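Local coordinates for Mll8374 protein (PDB 3B5E), which probably hydrolyses carboxylic ester bonds as a serine esterase of the alpha/beta-hydrolase fold, at residues 18-23 with 96-101; 72-77 with 122-127. One frame throughout, in Å; residues are numbered along the deposited sequence. Where two conformers were deposited one is given.

Interaction 1: residues 18-23 with 96-101; sequences FPYRLL and AAFTNE
Phe98 of helix 85-106 meets Phe18 and Tyr20, and the three rings form a buried aromatic cluster. CB of Phe18 sits over the middle of one face of the Phe98 ring, 4.0 Å from its centroid and only 7° off the ring normal. This is a CH-pi contact. The Phe18 ring meets that of Phe98 obliquely, and its CD1 touches Phe98 CB at 3.8 Å. Tyr20 is met differently. Phe98 points its edge at the Tyr20 face in an offset edge-to-face pair, with planes at 66°. CE1 of Phe98 lies 3.6 Å from CD1 of Tyr20. The same CE1 also lies 3.5 Å from the backbone O of Phe18. CG of Phe98 is anti to its backbone N (chi1 167°), which carries the ring out from the helix, one face under Phe18 CB and its edge at Tyr20. Tyr20 holds CG between its backbone N and carbonyl carbon, and CG and CD1 thereby lie against the Phe98 edge. An alanine at Phe98 is likely to open a gap beside the Tyr20 face and strip Phe18 CB of its aromatic partner.

Further out, Phe95 of the same helix meets Phe18 edge-to-face and also touches the Phe98 ring. The Tyr20 hydroxyl is hydrogen-bonded to His106 and Arg105 near the end of that helix. Backbone bonds from Pro19 and Arg21 tie the segment to Arg63 and Ala61, in and just after strand 58-62. Helix 85-106 thus packs against strand 20-23, at one edge of the main sheet, and the residues leading into it. Between the two segments the contact is apolar and aromatic. It therefore rests on ring shape and close fit, while the polar end of Tyr20 is satisfied outside them.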
loop_
_atom_site.group_PDB
_atom_site.type_symbol
_atom_site.label_atom_id
_atom_site.label_comp_id
_atom_site.label_asym_id
_atom_site.label_seq_id
_atom_site.Cartn_x
_atom_site.Cartn_y
_atom_site.Cartn_z
ATOM N N PHE A 18 0.456 -15.079 0.511
ATOM C CA PHE A 18 1.618 -14.194 0.396
ATOM C C PHE A 18 2.523 -14.412 1.587
ATOM O O PHE A 18 2.031 -14.543 2.699
ATOM C CB PHE A 18 1.178 -12.705 0.365
ATOM C CG PHE A 18 0.527 -12.300 -0.921
ATOM C CD1 PHE A 18 -0.739 -12.776 -1.252
ATOM C CD2 PHE A 18 1.183 -11.478 -1.823
ATOM C CE1 PHE A 18 -1.330 -12.413 -2.456
ATOM C CE2 PHE A 18 0.586 -11.109 -3.007
ATOM C CZ PHE A 18 -0.654 -11.595 -3.331
ATOM N N PRO A 19 3.852 -14.448 1.373
ATOM C CA PRO A 19 4.693 -14.481 2.568
ATOM C C PRO A 19 4.599 -13.156 3.339
ATOM O O PRO A 19 4.372 -12.108 2.741
ATOM C CB PRO A 19 6.109 -14.698 2.023
ATOM C CG PRO A 19 5.949 -15.009 0.597
ATOM C CD PRO A 19 4.660 -14.432 0.147
ATOM N N TYR A 20 4.721 -13.227 4.658
ATOM C CA TYR A 20 4.630 -12.044 5.508
ATOM C C TYR A 20 5.289 -12.223 6.845
ATOM O O TYR A 20 5.459 -13.345 7.318
ATOM C CB TYR A 20 3.178 -11.562 5.691
ATOM C CG TYR A 20 2.345 -12.476 6.545
ATOM C CD1 TYR A 20 1.903 -13.708 6.060
ATOM C CD2 TYR A 20 2.058 -12.135 7.862
ATOM C CE1 TYR A 20 1.153 -14.572 6.867
ATOM C CE2 TYR A 20 1.326 -12.972 8.674
ATOM C CZ TYR A 20 0.876 -14.187 8.189
ATOM O OH TYR A 20 0.152 -14.992 9.055
ATOM N N ARG A 21 5.637 -11.092 7.457
ATOM C CA ARG A 21 6.082 -11.042 8.834
ATOM C C ARG A 21 5.033 -10.245 9.623
ATOM O O ARG A 21 4.442 -9.269 9.101
ATOM C CB ARG A 21 7.420 -10.332 8.936
ATOM C CG ARG A 21 8.535 -11.038 8.242
ATOM C CD ARG A 21 9.789 -10.197 8.334
ATOM N NE ARG A 21 10.867 -10.797 7.547
ATOM C CZ ARG A 21 11.736 -11.712 7.976
ATOM N NH1 ARG A 21 11.736 -12.167 9.221
ATOM N NH2 ARG A 21 12.641 -12.171 7.132
ATOM N N LEU A 22 4.846 -10.644 10.878
ATOM C CA LEU A 22 3.899 -10.007 11.795
ATOM C C LEU A 22 4.676 -9.386 12.944
ATOM O O LEU A 22 5.266 -10.121 13.754
ATOM C CB LEU A 22 2.879 -11.012 12.354
ATOM C CG LEU A 22 1.681 -10.409 13.124
ATOM C CD1 LEU A 22 0.711 -9.596 12.189
ATOM C CD2 LEU A 22 0.932 -11.467 13.884
ATOM N N LEU A 23 4.678 -8.056 12.990
ATOM C CA LEU A 23 5.387 -7.288 14.019
ATOM C C LEU A 23 4.457 -6.493 14.949
ATOM O O LEU A 23 3.384 -6.060 14.572
ATOM C CB LEU A 23 6.425 -6.367 13.364
ATOM C CG LEU A 23 7.392 -6.989 12.352
ATOM C CD1 LEU A 23 6.901 -7.004 10.876
ATOM C CD2 LEU A 23 8.660 -6.186 12.455
ATOM N N ALA A 96 -6.466 -9.688 -1.790
ATOM C CA ALA A 96 -7.759 -9.462 -1.162
ATOM C C ALA A 96 -8.103 -10.654 -0.254
ATOM O O ALA A 96 -8.392 -10.477 0.945
ATOM C CB ALA A 96 -8.844 -9.239 -2.233
ATOM N N ALA A 97 -8.003 -11.859 -0.827
ATOM C CA ALA A 97 -8.235 -13.115 -0.087
ATOM C C ALA A 97 -7.262 -13.224 1.095
ATOM O O ALA A 97 -7.675 -13.529 2.212
ATOM C CB ALA A 97 -8.100 -14.306 -1.006
ATOM N N PHE A 98 -5.986 -12.927 0.839
ATOM C CA PHE A 98 -4.947 -12.931 1.864
ATOM C C PHE A 98 -5.248 -11.996 3.043
ATOM O O PHE A 98 -5.028 -12.368 4.222
ATOM C CB PHE A 98 -3.586 -12.573 1.229
ATOM C CG PHE A 98 -2.508 -12.256 2.238
ATOM C CD1 PHE A 98 -1.897 -13.285 2.944
ATOM C CD2 PHE A 98 -2.129 -10.946 2.496
ATOM C CE1 PHE A 98 -0.925 -13.022 3.885
ATOM C CE2 PHE A 98 -1.152 -10.655 3.439
ATOM C CZ PHE A 98 -0.532 -11.706 4.141
ATOM N N THR A 99 -5.758 -10.791 2.757
ATOM C CA THR A 99 -6.051 -9.821 3.827
ATOM C C THR A 99 -7.039 -10.430 4.790
ATOM O O THR A 99 -6.863 -10.350 5.993
ATOM C CB THR A 99 -6.598 -8.423 3.343
ATOM O OG1 THR A 99 -7.910 -8.544 2.776
ATOM C CG2 THR A 99 -5.667 -7.797 2.364
ATOM N N ASN A 100 -8.066 -11.059 4.242
ATOM C CA ASN A 100 -9.081 -11.687 5.046
ATOM C C ASN A 100 -8.534 -12.871 5.891
ATOM O O ASN A 100 -8.834 -12.969 7.088
ATOM C CB ASN A 100 -10.286 -12.018 4.148
ATOM C CG ASN A 100 -10.946 -10.717 3.555
ATOM O OD1 ASN A 100 -10.952 -9.637 4.199
ATOM N ND2 ASN A 100 -11.451 -10.813 2.319
ATOM N N GLU A 101 -7.733 -13.731 5.249
ATOM C CA GLU A 101 -7.025 -14.842 5.907
ATOM C C GLU A 101 -6.192 -14.315 7.059
ATOM O O GLU A 101 -6.319 -14.778 8.185
ATOM C CB GLU A 101 -6.033 -15.551 4.969
ATOM C CG GLU A 101 -6.567 -16.319 3.795
ATOM C CD GLU A 101 -5.452 -17.120 3.096
ATOM O OE1 GLU A 101 -4.447 -16.523 2.585
ATOM O OE2 GLU A 101 -5.597 -18.359 3.067
#

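Interaction 2: residues 72-77 with 122-127; sequences FRWFER and ANLVSS. With SO4 (sulfate ion), chain C; EDO (1,2-ethanediol), chain I.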
loop_
_atom_site.group_PDB
_atom_site.type_symbol
_atom_site.label_atom_id
_atom_site.label_comp_id
_atom_site.label_asym_id
_atom_site.label_seq_id
_atom_site.Cartn_x
_atom_site.Cartn_y
_atom_site.Cartn_z
ATOM N N PHE A 72 11.404 -8.551 -4.890
ATOM C CA PHE A 72 10.084 -8.979 -5.309
ATOM C C PHE A 72 9.279 -7.782 -5.836
ATOM O O PHE A 72 9.635 -6.599 -5.627
ATOM C CB PHE A 72 9.362 -9.701 -4.135
ATOM C CG PHE A 72 10.167 -10.853 -3.584
ATOM C CD1 PHE A 72 10.075 -12.112 -4.161
ATOM C CD2 PHE A 72 11.099 -10.657 -2.549
ATOM C CE1 PHE A 72 10.880 -13.151 -3.717
ATOM C CE2 PHE A 72 11.899 -11.701 -2.099
ATOM C CZ PHE A 72 11.782 -12.943 -2.687
ATOM N N ARG A 73 8.207 -8.117 -6.530
ATOM C CA ARG A 73 7.238 -7.147 -6.985
ATOM C C ARG A 73 5.849 -7.749 -6.909
ATOM O O ARG A 73 5.699 -8.949 -6.730
ATOM C CB ARG A 73 7.565 -6.676 -8.410
ATOM C CG ARG A 73 7.688 -7.796 -9.487
ATOM C CD ARG A 73 8.037 -7.216 -10.865
ATOM N NE ARG A 73 7.048 -6.200 -11.225
ATOM C CZ ARG A 73 7.236 -4.892 -11.251
ATOM N NH1 ARG A 73 8.439 -4.360 -11.071
ATOM N NH2 ARG A 73 6.203 -4.102 -11.537
ATOM N N TRP A 74 4.851 -6.882 -7.069
ATOM C CA TRP A 74 3.448 -7.195 -6.795
ATOM C C TRP A 74 2.661 -7.662 -8.018
ATOM O O TRP A 74 1.673 -8.358 -7.892
ATOM C CB TRP A 74 2.794 -5.963 -6.146
ATOM C CG TRP A 74 3.400 -5.737 -4.766
ATOM C CD1 TRP A 74 4.370 -4.850 -4.427
ATOM C CD2 TRP A 74 3.088 -6.467 -3.571
ATOM N NE1 TRP A 74 4.705 -4.993 -3.111
ATOM C CE2 TRP A 74 3.933 -5.978 -2.556
ATOM C CE3 TRP A 74 2.202 -7.509 -3.271
ATOM C CZ2 TRP A 74 3.882 -6.456 -1.273
ATOM C CZ3 TRP A 74 2.161 -7.978 -2.001
ATOM C CH2 TRP A 74 3.003 -7.461 -1.016
ATOM N N PHE A 75 3.087 -7.235 -9.196
ATOM C CA PHE A 75 2.472 -7.668 -10.454
ATOM C C PHE A 75 3.434 -7.396 -11.600
ATOM O O PHE A 75 4.319 -6.567 -11.482
ATOM C CB PHE A 75 1.086 -7.021 -10.690
ATOM C CG PHE A 75 1.034 -5.541 -10.438
ATOM C CD1 PHE A 75 1.518 -4.625 -11.386
ATOM C CD2 PHE A 75 0.464 -5.037 -9.268
ATOM C CE1 PHE A 75 1.437 -3.265 -11.171
ATOM C CE2 PHE A 75 0.424 -3.677 -9.026
ATOM C CZ PHE A 75 0.907 -2.774 -9.994
ATOM N N GLU A 76 3.241 -8.085 -12.709
ATOM C CA GLU A 76 4.199 -8.038 -13.803
ATOM C C GLU A 76 4.186 -6.689 -14.498
ATOM O O GLU A 76 3.140 -6.045 -14.658
ATOM C CB GLU A 76 3.904 -9.152 -14.813
ATOM C CG GLU A 76 3.951 -10.546 -14.220
ATOM C CD GLU A 76 5.369 -11.111 -14.005
ATOM O OE1 GLU A 76 6.374 -10.379 -14.203
ATOM O OE2 GLU A 76 5.464 -12.312 -13.619
ATOM N N ARG A 77 5.374 -6.259 -14.900
ATOM C CA ARG A 77 5.537 -5.067 -15.693
ATOM C C ARG A 77 5.869 -5.407 -17.155
ATOM O O ARG A 77 6.650 -6.314 -17.434
ATOM C CB ARG A 77 6.636 -4.211 -15.095
ATOM C CG ARG A 77 6.759 -2.889 -15.788
ATOM C CD ARG A 77 7.652 -1.990 -15.065
ATOM N NE ARG A 77 8.997 -2.511 -15.045
ATOM C CZ ARG A 77 10.068 -1.793 -14.744
ATOM N NH1 ARG A 77 9.971 -0.503 -14.444
ATOM N NH2 ARG A 77 11.256 -2.375 -14.753
ATOM N N ALA A 122 2.135 0.645 -3.623
ATOM C CA ALA A 122 1.030 1.639 -3.597
ATOM C C ALA A 122 0.050 1.320 -4.717
ATOM O O ALA A 122 -1.160 1.499 -4.540
ATOM C CB ALA A 122 1.541 3.085 -3.738
ATOM N N ASN A 123 0.563 0.853 -5.853
ATOM C CA ASN A 123 -0.279 0.620 -7.014
ATOM C C ASN A 123 -1.070 -0.685 -6.882
ATOM O O ASN A 123 -2.135 -0.831 -7.452
ATOM C CB ASN A 123 0.552 0.713 -8.304
ATOM C CG ASN A 123 1.296 2.052 -8.403
ATOM O OD1 ASN A 123 0.790 3.075 -7.911
ATOM N ND2 ASN A 123 2.491 2.044 -8.988
ATOM N N LEU A 124 -0.539 -1.637 -6.113
ATOM C CA LEU A 124 -1.335 -2.789 -5.653
ATOM C C LEU A 124 -2.470 -2.301 -4.763
ATOM O O LEU A 124 -3.604 -2.677 -4.974
ATOM C CB LEU A 124 -0.450 -3.803 -4.879
ATOM C CG LEU A 124 -0.983 -5.238 -4.619
ATOM C CD1 LEU A 124 -2.107 -5.203 -3.556
ATOM C CD2 LEU A 124 -1.457 -5.919 -5.950
ATOM N N VAL A 125 -2.168 -1.459 -3.773
ATOM C CA VAL A 125 -3.222 -0.939 -2.872
ATOM C C VAL A 125 -4.348 -0.197 -3.624
ATOM O O VAL A 125 -5.520 -0.453 -3.380
ATOM C CB VAL A 125 -2.658 -0.045 -1.771
ATOM C CG1 VAL A 125 -3.811 0.570 -0.920
ATOM C CG2 VAL A 125 -1.651 -0.835 -0.852
ATOM N N SER A 126 -4.001 0.715 -4.539
ATOM C CA SER A 126 -5.034 1.473 -5.261
ATOM C C SER A 126 -5.860 0.523 -6.133
ATOM O O SER A 126 -7.078 0.645 -6.227
ATOM C CB SER A 126 -4.406 2.595 -6.101
ATOM O OG SER A 126 -3.609 2.066 -7.148
ATOM N N SER A 127 -5.205 -0.444 -6.756
ATOM C CA SER A 127 -5.921 -1.464 -7.544
ATOM C C SER A 127 -6.880 -2.304 -6.696
ATOM O O SER A 127 -7.966 -2.652 -7.142
ATOM C CB SER A 127 -4.908 -2.390 -8.232
ATOM O OG SER A 127 -4.194 -1.641 -9.170
HETATM S S SO4 C . 7.665 -0.449 -10.935
HETATM O O1 SO4 C . 6.339 -0.936 -10.651
HETATM O O2 SO4 C . 8.700 -1.457 -10.809
HETATM O O3 SO4 C . 8.039 0.516 -9.980
HETATM O O4 SO4 C . 7.719 0.034 -12.308
HETATM C C1 EDO I . 5.557 2.928 -10.343
HETATM O O1 EDO I . 5.989 1.953 -9.410
HETATM C C2 EDO I . 5.462 4.289 -9.667
HETATM O O2 EDO I . 4.247 4.500 -8.916
#
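The helix that follows the probable nucleophile elbow, 120-131, is met here by the loop leaving the hairpin strand 71-73. Phe75 packs on Leu124 and Asn123, and Trp74 on Leu124. The edge of the Phe75 ring is turned to the helix backbone, with CE2 3.7 Å from Leu124 N. CZ of the same ring touches Asn123 CB at 3.9 Å, and its CD2 meets Leu124 CD2. Trp74 crosses Leu124 at about a right angle, CB against CB at 4.1 Å, and its indole NE1 bonds to His37 O. CG of Leu124 lies anti to its backbone N (chi1 -165°), which brings CG and CD2 to the two aromatic residues.

In this alpha/beta-hydrolase fold the GxSxG pattern places Ser119 on the turn just before the helix, probably as the nucleophile of a triad with His199 and Asp169. Trp74 touches residues of that elbow. Asn123 ND2 donates a nearly straight bond to O2 of a 1,2-ethanediol (3.0 Å, 171°), which is also hydrogen-bonded to Ser119 OG.

Arg73 holds its own loop. Its NE (2.8 Å) and NH2 both grip the backbone O of Phe75, which lies in the guanidinium plane. NH1 bonds to O2 of a sulfate at 2.9 Å and NH2 to its O1 at 3.3 Å. CB of Arg77 lies over the rim of one face of the Arg73 guanidinium, and Arg77 NH1 approaches sulfate O4. Ethanediol and sulfate are probably left from crystallisation.

Interactions 1 and 2 have their centres about 15 Å apart, yet they touch: Phe18 CD2 packs on Trp74 CZ3 at 3.6 Å. The Phe18 ring thus joins the aromatic cluster of 18-23 with 96-101 to the indole beside the probable nucleophile elbow. Helix 85-106 runs past both. It supplies Phe98 to interaction 1, while its earlier residues Ile88 and Thr92 touch Phe75 and Leu124 of interaction 2. Only 72-77 with 122-127 reaches the bound sulfate and ethanediol, and the Asn123 side chain lies near the probable triad without touching it. The centre of interaction 1 is about 13 Å from the centre of the chain, that of interaction 2 about 9 Å.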